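Local atomic coordinates of tRNA (cytosine(38)-C(5))-methyltransferase (Schizosaccharomyces pombe, PDB entry 6FDF), a protein that transfers a methyl group from S-adenosyl-L-methionine to carbon 5 of cytosine 38 in the anticodon loop of tRNA(Asp) and, less efficiently, tRNA(Glu). Residues A[44-49]-A[309-314]; A[86-91]-A[131-136]; A[227-232]-A[248-253]. All coordinates share one frame; numbering follows the deposited sequence.

Contact 1. Residues A[44-49]-A[309-314]. With SAH (S-adenosyl-L-homocysteine), chain E.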
loop_
_atom_site.group_PDB
_atom_site.type_symbol
_atom_site.label_atom_id
_atom_site.label_comp_id
_atom_site.label_asym_id
_atom_site.label_seq_id
_atom_site.Cartn_x
_atom_site.Cartn_y
_atom_site.Cartn_z
ATOM N N PRO A 44 3.600 14.631 8.665
ATOM C CA PRO A 44 2.800 14.771 9.896
ATOM C C PRO A 44 1.319 14.467 9.707
ATOM O O PRO A 44 0.655 14.079 10.676
ATOM C CB PRO A 44 3.031 16.232 10.304
ATOM C CG PRO A 44 3.438 16.922 9.047
ATOM C CD PRO A 44 4.182 15.910 8.225
ATOM N N GLN A 45 0.773 14.621 8.498
ATOM C CA GLN A 45 -0.623 14.245 8.287
ATOM C C GLN A 45 -0.807 12.737 8.412
ATOM O O GLN A 45 -1.792 12.272 8.997
ATOM C CB GLN A 45 -1.114 14.750 6.931
ATOM C CG GLN A 45 -1.182 16.268 6.843
ATOM C CD GLN A 45 -1.848 16.755 5.573
ATOM O OE1 GLN A 45 -3.021 17.133 5.581
ATOM N NE2 GLN A 45 -1.105 16.744 4.471
ATOM N N ALA A 46 0.127 11.957 7.858
ATOM C CA ALA A 46 0.080 10.507 8.030
ATOM C C ALA A 46 0.182 10.141 9.503
ATOM O O ALA A 46 -0.565 9.289 10.002
ATOM C CB ALA A 46 1.205 9.845 7.237
ATOM N N ASN A 47 1.125 10.769 10.210
ATOM C CA ASN A 47 1.335 10.463 11.622
ATOM C C ASN A 47 0.104 10.797 12.452
ATOM O O ASN A 47 -0.209 10.098 13.424
ATOM C CB ASN A 47 2.544 11.237 12.146
ATOM C CG ASN A 47 3.844 10.737 11.572
ATOM O OD1 ASN A 47 3.907 9.642 11.026
ATOM N ND2 ASN A 47 4.896 11.533 11.705
ATOM N N GLU A 48 -0.585 11.887 12.104
ATOM C CA GLU A 48 -1.816 12.246 12.801
ATOM C C GLU A 48 -2.866 11.147 12.665
ATOM O O GLU A 48 -3.482 10.741 13.660
ATOM C CB GLU A 48 -2.347 13.579 12.272
ATOM C CG GLU A 48 -3.595 14.076 12.976
ATOM C CD GLU A 48 -4.007 15.463 12.516
ATOM O OE1 GLU A 48 -5.150 15.871 12.800
ATOM O OE2 GLU A 48 -3.186 16.142 11.862
ATOM N N ILE A 49 -3.083 10.654 11.440
ATOM C CA ILE A 49 -4.005 9.537 11.237
ATOM C C ILE A 49 -3.488 8.280 11.923
ATOM O O ILE A 49 -4.254 7.553 12.568
ATOM C CB ILE A 49 -4.241 9.302 9.731
ATOM C CG1 ILE A 49 -4.824 10.559 9.076
ATOM C CG2 ILE A 49 -5.131 8.082 9.495
ATOM C CD1 ILE A 49 -6.157 10.967 9.654
ATOM N N TYR A 309 -7.519 10.741 0.239
ATOM C CA TYR A 309 -7.264 10.133 -1.066
ATOM C C TYR A 309 -5.770 10.073 -1.354
ATOM O O TYR A 309 -5.276 9.090 -1.915
ATOM C CB TYR A 309 -7.953 10.917 -2.183
ATOM C CG TYR A 309 -9.447 10.763 -2.337
ATOM C CD1 TYR A 309 -10.005 9.553 -2.733
ATOM C CD2 TYR A 309 -10.296 11.851 -2.166
ATOM C CE1 TYR A 309 -11.368 9.418 -2.913
ATOM C CE2 TYR A 309 -11.665 11.727 -2.344
ATOM C CZ TYR A 309 -12.194 10.509 -2.720
ATOM O OH TYR A 309 -13.552 10.376 -2.913
ATOM N N ARG A 310 -5.034 11.123 -0.978
ATOM C CA ARG A 310 -3.603 11.136 -1.260
ATOM C C ARG A 310 -2.869 10.116 -0.407
ATOM O O ARG A 310 -1.951 9.441 -0.889
ATOM C CB ARG A 310 -3.042 12.538 -1.034
ATOM C CG ARG A 310 -3.781 13.596 -1.826
ATOM C CD ARG A 310 -3.161 14.974 -1.655
ATOM N NE ARG A 310 -3.920 15.978 -2.401
ATOM C CZ ARG A 310 -4.483 17.052 -1.855
ATOM N NH1 ARG A 310 -4.342 17.293 -0.558
ATOM N NH2 ARG A 310 -5.159 17.904 -2.614
ATOM N N LEU A 311 -3.252 10.002 0.869
ATOM C CA LEU A 311 -2.612 9.038 1.754
ATOM C C LEU A 311 -2.951 7.614 1.332
ATOM O O LEU A 311 -2.089 6.729 1.356
ATOM C CB LEU A 311 -3.048 9.290 3.200
ATOM C CG LEU A 311 -2.620 10.630 3.803
ATOM C CD1 LEU A 311 -3.208 10.824 5.202
ATOM C CD2 LEU A 311 -1.098 10.719 3.833
ATOM N N LEU A 312 -4.209 7.375 0.959
ATOM C CA LEU A 312 -4.615 6.047 0.510
ATOM C C LEU A 312 -3.935 5.674 -0.801
ATOM O O LEU A 312 -3.564 4.513 -1.010
ATOM C CB LEU A 312 -6.138 5.993 0.373
ATOM C CG LEU A 312 -6.873 5.913 1.713
ATOM C CD1 LEU A 312 -8.366 6.246 1.564
ATOM C CD2 LEU A 312 -6.687 4.527 2.338
ATOM N N GLY A 313 -3.746 6.654 -1.685
ATOM C CA GLY A 313 -3.107 6.408 -2.967
ATOM C C GLY A 313 -1.707 5.847 -2.847
ATOM O O GLY A 313 -1.228 5.196 -3.782
ATOM N N ASN A 314 -1.037 6.096 -1.719
ATOM C CA ASN A 314 0.305 5.598 -1.450
ATOM C C ASN A 314 0.336 4.446 -0.454
ATOM O O ASN A 314 1.413 4.093 0.032
ATOM C CB ASN A 314 1.185 6.729 -0.913
ATOM C CG ASN A 314 1.540 7.731 -1.969
ATOM O OD1 ASN A 314 1.700 7.382 -3.139
ATOM N ND2 ASN A 314 1.675 8.992 -1.569
HETATM N N SAH E . 3.084 1.972 3.756
HETATM C CA SAH E . 2.386 3.130 4.272
HETATM C CB SAH E . 2.607 4.362 3.391
HETATM C CG SAH E . 3.930 4.281 2.631
HETATM S SD SAH E . 4.059 5.495 1.353
HETATM C C SAH E . 0.928 2.826 4.412
HETATM O O SAH E . 0.541 1.663 4.165
HETATM O OXT SAH E . 0.176 3.753 4.783
HETATM C "C5'" SAH E . 5.694 6.000 1.753
HETATM C "C4'" SAH E . 5.671 6.804 3.053
HETATM O "O4'" SAH E . 7.017 7.037 3.427
HETATM C "C3'" SAH E . 4.976 8.159 2.922
HETATM O "O3'" SAH E . 4.007 8.310 3.959
HETATM C "C2'" SAH E . 6.092 9.181 3.153
HETATM O "O2'" SAH E . 5.651 10.289 3.946
HETATM C "C1'" SAH E . 7.139 8.366 3.902
HETATM N N9 SAH E . 8.536 8.769 3.636
HETATM C C8 SAH E . 9.107 9.012 2.439
HETATM N N7 SAH E . 10.409 9.354 2.592
HETATM C C5 SAH E . 10.696 9.333 3.909
HETATM C C6 SAH E . 11.881 9.590 4.752
HETATM N N6 SAH E . 13.060 9.950 4.198
HETATM N N1 SAH E . 11.731 9.451 6.090
HETATM C C2 SAH E . 10.562 9.091 6.650
HETATM N N3 SAH E . 9.444 8.842 5.943
HETATM C C4 SAH E . 9.451 8.954 4.590
HETATM O O HOH W 1 -2.427 16.243 1.395
#
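The helical segments that carry A46 and L311 run at 89° to each other, their axes 11.0 Å apart at closest approach, so they meet through one patch rather than along their lengths. That patch is built round L311, whose two methyl groups reach different residues on one side of the facing helix. L311 CD2 lies 4.2 Å from A46 CB, while L311 CD1 rests 4.2 Å from I49 CG1 and also comes near the carbonyl oxygen of Q45. With CG beside the backbone N (chi1 -64°) and CD1 carried outward (chi2 175°), the forked end of the leucine is presented straight to its neighbours. Alanine suits position 46, where a short side chain lets the leucine come close to the helix backbone; I49, reaching W298 as well, extends the apolar surface. Beside this apolar patch a water accepts from R310 NH1 at 2.9 Å and, only weakly, from Q45 NE2. Next to G313, where a side chain would crowd Y309 O, N314 O comes to 3.3 Å from SD of S-adenosylhomocysteine. No direct hydrogen bond joins the segments: the contact is apolar, with a water-mediated fringe. A carbonyl oxygen beside the sulfur would probably favour the positive sulfonium of the methyl donor over the neutral thioether of the product.

Contact 2. Residues A[86-91]-A[131-136]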
loop_
_atom_site.group_PDB
_atom_site.type_symbol
_atom_site.label_atom_id
_atom_site.label_comp_id
_atom_site.label_asym_id
_atom_site.label_seq_id
_atom_site.Cartn_x
_atom_site.Cartn_y
_atom_site.Cartn_z
ATOM N N GLN A 86 11.527 5.776 -6.197
ATOM C CA GLN A 86 11.485 6.419 -7.505
ATOM C C GLN A 86 12.109 7.813 -7.427
ATOM O O GLN A 86 11.958 8.504 -6.415
ATOM C CB GLN A 86 10.045 6.525 -8.008
ATOM C CG GLN A 86 9.256 5.234 -7.937
ATOM C CD GLN A 86 8.124 5.189 -8.944
ATOM O OE1 GLN A 86 6.948 5.198 -8.577
ATOM N NE2 GLN A 86 8.474 5.141 -10.225
ATOM N N PRO A 87 12.821 8.257 -8.476
ATOM C CA PRO A 87 13.038 7.534 -9.733
ATOM C C PRO A 87 14.094 6.448 -9.585
ATOM O O PRO A 87 15.083 6.638 -8.872
ATOM C CB PRO A 87 13.518 8.630 -10.684
ATOM C CG PRO A 87 14.234 9.581 -9.798
ATOM C CD PRO A 87 13.490 9.569 -8.481
ATOM N N PHE A 88 13.873 5.314 -10.249
ATOM C CA PHE A 88 14.825 4.211 -10.162
ATOM C C PHE A 88 16.178 4.596 -10.748
ATOM O O PHE A 88 17.223 4.167 -10.243
ATOM C CB PHE A 88 14.239 2.981 -10.855
ATOM C CG PHE A 88 13.004 2.455 -10.178
ATOM C CD1 PHE A 88 12.936 2.394 -8.796
ATOM C CD2 PHE A 88 11.903 2.055 -10.916
ATOM C CE1 PHE A 88 11.801 1.921 -8.163
ATOM C CE2 PHE A 88 10.764 1.586 -10.289
ATOM C CZ PHE A 88 10.714 1.520 -8.909
ATOM N N THR A 89 16.184 5.404 -11.807
ATOM C CA THR A 89 17.411 5.961 -12.373
ATOM C C THR A 89 17.354 7.479 -12.249
ATOM O O THR A 89 16.614 8.138 -12.987
ATOM C CB THR A 89 17.588 5.541 -13.832
ATOM O OG1 THR A 89 17.730 4.116 -13.904
ATOM C CG2 THR A 89 18.826 6.198 -14.430
ATOM N N ARG A 90 18.121 8.031 -11.315
ATOM C CA ARG A 90 18.152 9.471 -11.113
ATOM C C ARG A 90 19.061 10.147 -12.137
ATOM O O ARG A 90 20.060 9.575 -12.587
ATOM C CB ARG A 90 18.616 9.800 -9.696
ATOM C CG ARG A 90 18.411 11.252 -9.300
ATOM C CD ARG A 90 18.753 11.473 -7.840
ATOM N NE ARG A 90 17.912 10.642 -6.984
ATOM C CZ ARG A 90 16.730 11.018 -6.507
ATOM N NH1 ARG A 90 16.250 12.223 -6.790
ATOM N NH2 ARG A 90 16.031 10.193 -5.740
ATOM N N ILE A 91 18.705 11.379 -12.501
ATOM C CA ILE A 91 19.491 12.187 -13.423
ATOM C C ILE A 91 20.014 13.404 -12.665
ATOM O O ILE A 91 19.455 13.821 -11.646
ATOM C CB ILE A 91 18.681 12.626 -14.665
ATOM C CG1 ILE A 91 17.721 11.524 -15.114
ATOM C CG2 ILE A 91 19.609 13.017 -15.819
ATOM C CD1 ILE A 91 16.713 11.985 -16.161
ATOM N N GLU A 131 11.914 -4.283 -9.022
ATOM C CA GLU A 131 12.744 -5.479 -9.122
ATOM C C GLU A 131 13.879 -5.321 -10.120
ATOM O O GLU A 131 14.878 -6.041 -10.020
ATOM C CB GLU A 131 11.894 -6.699 -9.492
ATOM C CG GLU A 131 11.392 -6.727 -10.924
ATOM C CD GLU A 131 10.202 -5.814 -11.152
ATOM O OE1 GLU A 131 9.774 -5.130 -10.196
ATOM O OE2 GLU A 131 9.682 -5.796 -12.289
ATOM N N GLU A 132 13.756 -4.398 -11.073
ATOM C CA GLU A 132 14.793 -4.168 -12.069
ATOM C C GLU A 132 15.717 -3.013 -11.712
ATOM O O GLU A 132 16.594 -2.676 -12.514
ATOM C CB GLU A 132 14.161 -3.908 -13.442
ATOM C CG GLU A 132 13.446 -5.111 -14.031
ATOM C CD GLU A 132 12.823 -4.814 -15.378
ATOM O OE1 GLU A 132 12.834 -3.633 -15.790
ATOM O OE2 GLU A 132 12.328 -5.760 -16.027
ATOM N N SER A 133 15.554 -2.409 -10.538
ATOM C CA SER A 133 16.262 -1.177 -10.226
ATOM C C SER A 133 17.631 -1.454 -9.613
ATOM O O SER A 133 17.893 -2.530 -9.072
ATOM C CB SER A 133 15.448 -0.322 -9.258
ATOM O OG SER A 133 15.382 -0.931 -7.972
ATOM N N LYS A 134 18.486 -0.426 -9.650
ATOM C CA LYS A 134 19.770 -0.494 -8.959
ATOM C C LYS A 134 19.585 -0.608 -7.451
ATOM O O LYS A 134 20.367 -1.291 -6.778
ATOM C CB LYS A 134 20.620 0.732 -9.308
ATOM C CG LYS A 134 21.102 0.757 -10.758
ATOM C CD LYS A 134 21.926 2.005 -11.079
ATOM C CE LYS A 134 21.049 3.199 -11.450
ATOM N NZ LYS A 134 20.550 3.944 -10.256
ATOM N N ALA A 135 18.547 0.029 -6.908
ATOM C CA ALA A 135 18.271 -0.088 -5.479
ATOM C C ALA A 135 17.947 -1.527 -5.092
ATOM O O ALA A 135 18.377 -2.002 -4.034
ATOM C CB ALA A 135 17.126 0.844 -5.089
ATOM N N ALA A 136 17.182 -2.240 -5.930
ATOM C CA ALA A 136 16.905 -3.643 -5.636
ATOM C C ALA A 136 18.176 -4.479 -5.723
ATOM O O ALA A 136 18.369 -5.412 -4.934
ATOM C CB ALA A 136 15.845 -4.198 -6.588
HETATM O O HOH W 2 17.282 2.451 -8.049
HETATM O O HOH W 3 17.803 1.485 -11.395
#
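F88 and S133 meet first, the phenyl ring lying obliquely against the serine with F88 CD1 3.7 Å from S133 CB. Next to them, F88 O gathers donors: K134 NZ makes a weak hydrogen bond at 3.3 Å, and two waters donate to the same oxygen. One water accepts from K134 N at 2.7 Å and the other from A135 N, so the N-H groups of the opening helical turn reach the loop carbonyl through solvent. The lysine needs bends at chi3 (-84°) and chi4 (84°) to curl its ammonium group back over this oxygen, its CE passing T89 OG1. Further out, S133 is the N-cap of helix 134-145. Its OG, at chi1 69°, accepts from A136 N at 3.0 Å and is also hydrogen-bonded to F130 O; a serine thus gives the helix its cap while offering a slim CB to the aromatic ring. Behind F88 stand F130, N126 and V127, and its side chain is about 4 Å from that of C85, the predicted catalytic residue. The arrangement is typical of C5-methyltransferases: the catalytic loop (here Pro-Ser-Cys-Gln, then P87 after a cis peptide bond) lies beside the Glu-Asn-Val motif ending strand 121-127.

Contact 3. Residues A[227-232]-A[248-253]. With GOL (glycerol), chain F.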
loop_
_atom_site.group_PDB
_atom_site.type_symbol
_atom_site.label_atom_id
_atom_site.label_comp_id
_atom_site.label_asym_id
_atom_site.label_seq_id
_atom_site.Cartn_x
_atom_site.Cartn_y
_atom_site.Cartn_z
ATOM N N HIS A 227 -13.264 10.753 -22.231
ATOM C CA HIS A 227 -12.981 9.485 -22.903
ATOM C C HIS A 227 -11.812 8.737 -22.270
ATOM O O HIS A 227 -11.646 7.541 -22.530
ATOM C CB HIS A 227 -12.724 9.720 -24.393
ATOM C CG HIS A 227 -13.943 10.148 -25.154
ATOM N ND1 HIS A 227 -14.159 11.452 -25.544
ATOM C CD2 HIS A 227 -15.018 9.444 -25.579
ATOM C CE1 HIS A 227 -15.310 11.531 -26.188
ATOM N NE2 HIS A 227 -15.853 10.326 -26.222
ATOM N N GLN A 228 -11.000 9.404 -21.446
ATOM C CA GLN A 228 -9.872 8.747 -20.798
ATOM C C GLN A 228 -10.247 8.018 -19.509
ATOM O O GLN A 228 -9.423 7.257 -18.987
ATOM C CB GLN A 228 -8.760 9.764 -20.521
ATOM C CG GLN A 228 -7.826 9.972 -21.708
ATOM C CD GLN A 228 -7.964 11.334 -22.354
ATOM O OE1 GLN A 228 -9.037 11.706 -22.826
ATOM N NE2 GLN A 228 -6.868 12.081 -22.392
ATOM N N PHE A 229 -11.438 8.251 -18.962
ATOM C CA PHE A 229 -11.848 7.544 -17.754
ATOM C C PHE A 229 -12.062 6.063 -18.039
ATOM O O PHE A 229 -12.568 5.685 -19.098
ATOM C CB PHE A 229 -13.146 8.125 -17.189
ATOM C CG PHE A 229 -12.964 9.377 -16.379
ATOM C CD1 PHE A 229 -12.284 9.346 -15.173
ATOM C CD2 PHE A 229 -13.526 10.575 -16.798
ATOM C CE1 PHE A 229 -12.131 10.502 -14.411
ATOM C CE2 PHE A 229 -13.382 11.728 -16.046
ATOM C CZ PHE A 229 -12.685 11.687 -14.844
ATOM N N ASP A 230 -11.701 5.229 -17.067
ATOM C CA ASP A 230 -12.172 3.850 -17.009
ATOM C C ASP A 230 -13.424 3.820 -16.141
ATOM O O ASP A 230 -13.367 4.162 -14.955
ATOM C CB ASP A 230 -11.101 2.922 -16.436
ATOM C CG ASP A 230 -11.575 1.482 -16.327
ATOM O OD1 ASP A 230 -11.752 0.835 -17.378
ATOM O OD2 ASP A 230 -11.772 0.997 -15.191
ATOM N N ILE A 231 -14.552 3.428 -16.734
ATOM C CA ILE A 231 -15.839 3.437 -16.049
ATOM C C ILE A 231 -16.181 2.013 -15.637
ATOM O O ILE A 231 -16.164 1.098 -16.471
ATOM C CB ILE A 231 -16.940 4.030 -16.943
ATOM C CG1 ILE A 231 -16.607 5.478 -17.315
ATOM C CG2 ILE A 231 -18.296 3.949 -16.248
ATOM C CD1 ILE A 231 -17.543 6.076 -18.346
ATOM N N VAL A 232 -16.531 1.832 -14.363
ATOM C CA VAL A 232 -16.963 0.535 -13.859
ATOM C C VAL A 232 -18.365 0.681 -13.279
ATOM O O VAL A 232 -18.840 1.784 -12.994
ATOM C CB VAL A 232 -15.994 -0.047 -12.805
ATOM C CG1 VAL A 232 -14.584 -0.199 -13.382
ATOM C CG2 VAL A 232 -15.973 0.814 -11.541
ATOM N N HIS A 248 -8.226 14.333 -9.423
ATOM C CA HIS A 248 -7.554 15.505 -9.980
ATOM C C HIS A 248 -7.064 15.244 -11.396
ATOM O O HIS A 248 -7.458 15.958 -12.324
ATOM C CB HIS A 248 -6.386 15.923 -9.075
ATOM C CG HIS A 248 -6.768 16.076 -7.637
ATOM N ND1 HIS A 248 -7.622 17.065 -7.197
ATOM C CD2 HIS A 248 -6.419 15.363 -6.540
ATOM C CE1 HIS A 248 -7.786 16.952 -5.891
ATOM N NE2 HIS A 248 -7.067 15.928 -5.467
ATOM N N LEU A 249 -6.219 14.237 -11.583
ATOM C CA LEU A 249 -5.814 13.784 -12.903
ATOM C C LEU A 249 -6.744 12.660 -13.330
ATOM O O LEU A 249 -7.173 11.853 -12.500
ATOM C CB LEU A 249 -4.367 13.291 -12.879
ATOM C CG LEU A 249 -3.311 14.359 -12.591
ATOM C CD1 LEU A 249 -1.927 13.733 -12.512
ATOM C CD2 LEU A 249 -3.355 15.429 -13.665
ATOM N N VAL A 250 -7.059 12.615 -14.622
ATOM C CA VAL A 250 -8.021 11.641 -15.135
ATOM C C VAL A 250 -7.326 10.318 -15.436
ATOM O O VAL A 250 -7.624 9.292 -14.816
ATOM C CB VAL A 250 -8.739 12.180 -16.387
ATOM C CG1 VAL A 250 -9.527 11.066 -17.107
ATOM C CG2 VAL A 250 -9.653 13.334 -16.025
ATOM N N GLN A 251 -6.380 10.330 -16.370
ATOM C CA GLN A 251 -5.857 9.081 -16.905
ATOM C C GLN A 251 -4.897 8.433 -15.918
ATOM O O GLN A 251 -4.009 9.092 -15.364
ATOM C CB GLN A 251 -5.168 9.321 -18.248
ATOM C CG GLN A 251 -4.810 8.036 -18.984
ATOM C CD GLN A 251 -4.530 8.264 -20.455
ATOM O OE1 GLN A 251 -5.383 8.017 -21.305
ATOM N NE2 GLN A 251 -3.333 8.744 -20.763
ATOM N N GLY A 252 -5.089 7.138 -15.681
ATOM C CA GLY A 252 -4.163 6.389 -14.856
ATOM C C GLY A 252 -4.218 6.683 -13.375
ATOM O O GLY A 252 -3.263 6.376 -12.656
ATOM N N ALA A 253 -5.309 7.271 -12.883
ATOM C CA ALA A 253 -5.402 7.632 -11.476
ATOM C C ALA A 253 -6.469 6.853 -10.721
ATOM O O ALA A 253 -6.522 6.946 -9.488
ATOM C CB ALA A 253 -5.672 9.137 -11.323
HETATM C C1 GOL F . -8.671 6.527 -15.836
HETATM O O1 GOL F . -9.873 6.232 -15.168
HETATM C C2 GOL F . -8.012 5.187 -16.253
HETATM O O2 GOL F . -6.773 5.370 -16.859
HETATM C C3 GOL F . -7.902 4.366 -14.958
HETATM O O3 GOL F . -6.997 5.017 -14.121
#
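A glycerol, probably from the crystallisation liquor, occupies a small pocket between the chain entering strand 231-232 and the type II beta turn V250-A253. Beside it, V250 sits on the ring of F229: CG1 lies over the face in a CH-pi contact, 3.7 Å from the centroid and 7° off the normal, while V250 CG2 meets F229 CZ at 3.6 Å. V250 CG1 stands opposite its backbone N (chi1 168°) and CG2 beside that N, which turns both branches to the ring. The beta-branched valine presents two methyls from one carbon, a compact surface suiting a flat ring, and its CG1 also touches Q228 CB at 3.7 Å. Nearer solvent, the Q251 side chain extends until OE1 packs against Q228 CG. The glycerol takes D230 N to O1 at 2.8 Å, nearly straight at 175°, and G252 N to O2 at 2.7 Å; glycine suits the positive phi of that turn position. Replacing F229 with alanine would probably deprive V250 CG1 of its aromatic face and open a gap toward V221 and L222 of helix 219-225. Backbone hydrogen bonds tie A253 to T243 of the Dnmt2 Cys-Phe-Thr motif and D230 to I256, consistent with the smaller, target-recognition domain of C5-methyltransferases.

Contact 1 lies deepest, its centre 11 Å from that of the chain; contacts 2 and 3 lie at 19 and 20 Å. Contact 2 and helix 44-54 of contact 1 belong to the Rossmann-like half, whereas helix 305-313 also packs on helix 283-289, so contact 1 lies between the cofactor side and the part holding contact 3. No element is shared, and their chemistry differs: aliphatic packing between two helices in contact 1, a solvent-bridged carbonyl at a helix start in contact 2, and a CH-pi contact beside a glycerol in contact 3. Contacts 2 and 3 nest within the loop closed by contact 1, which touches contact 3 where R310 NH2 packs 4.0 Å from H248 NE2.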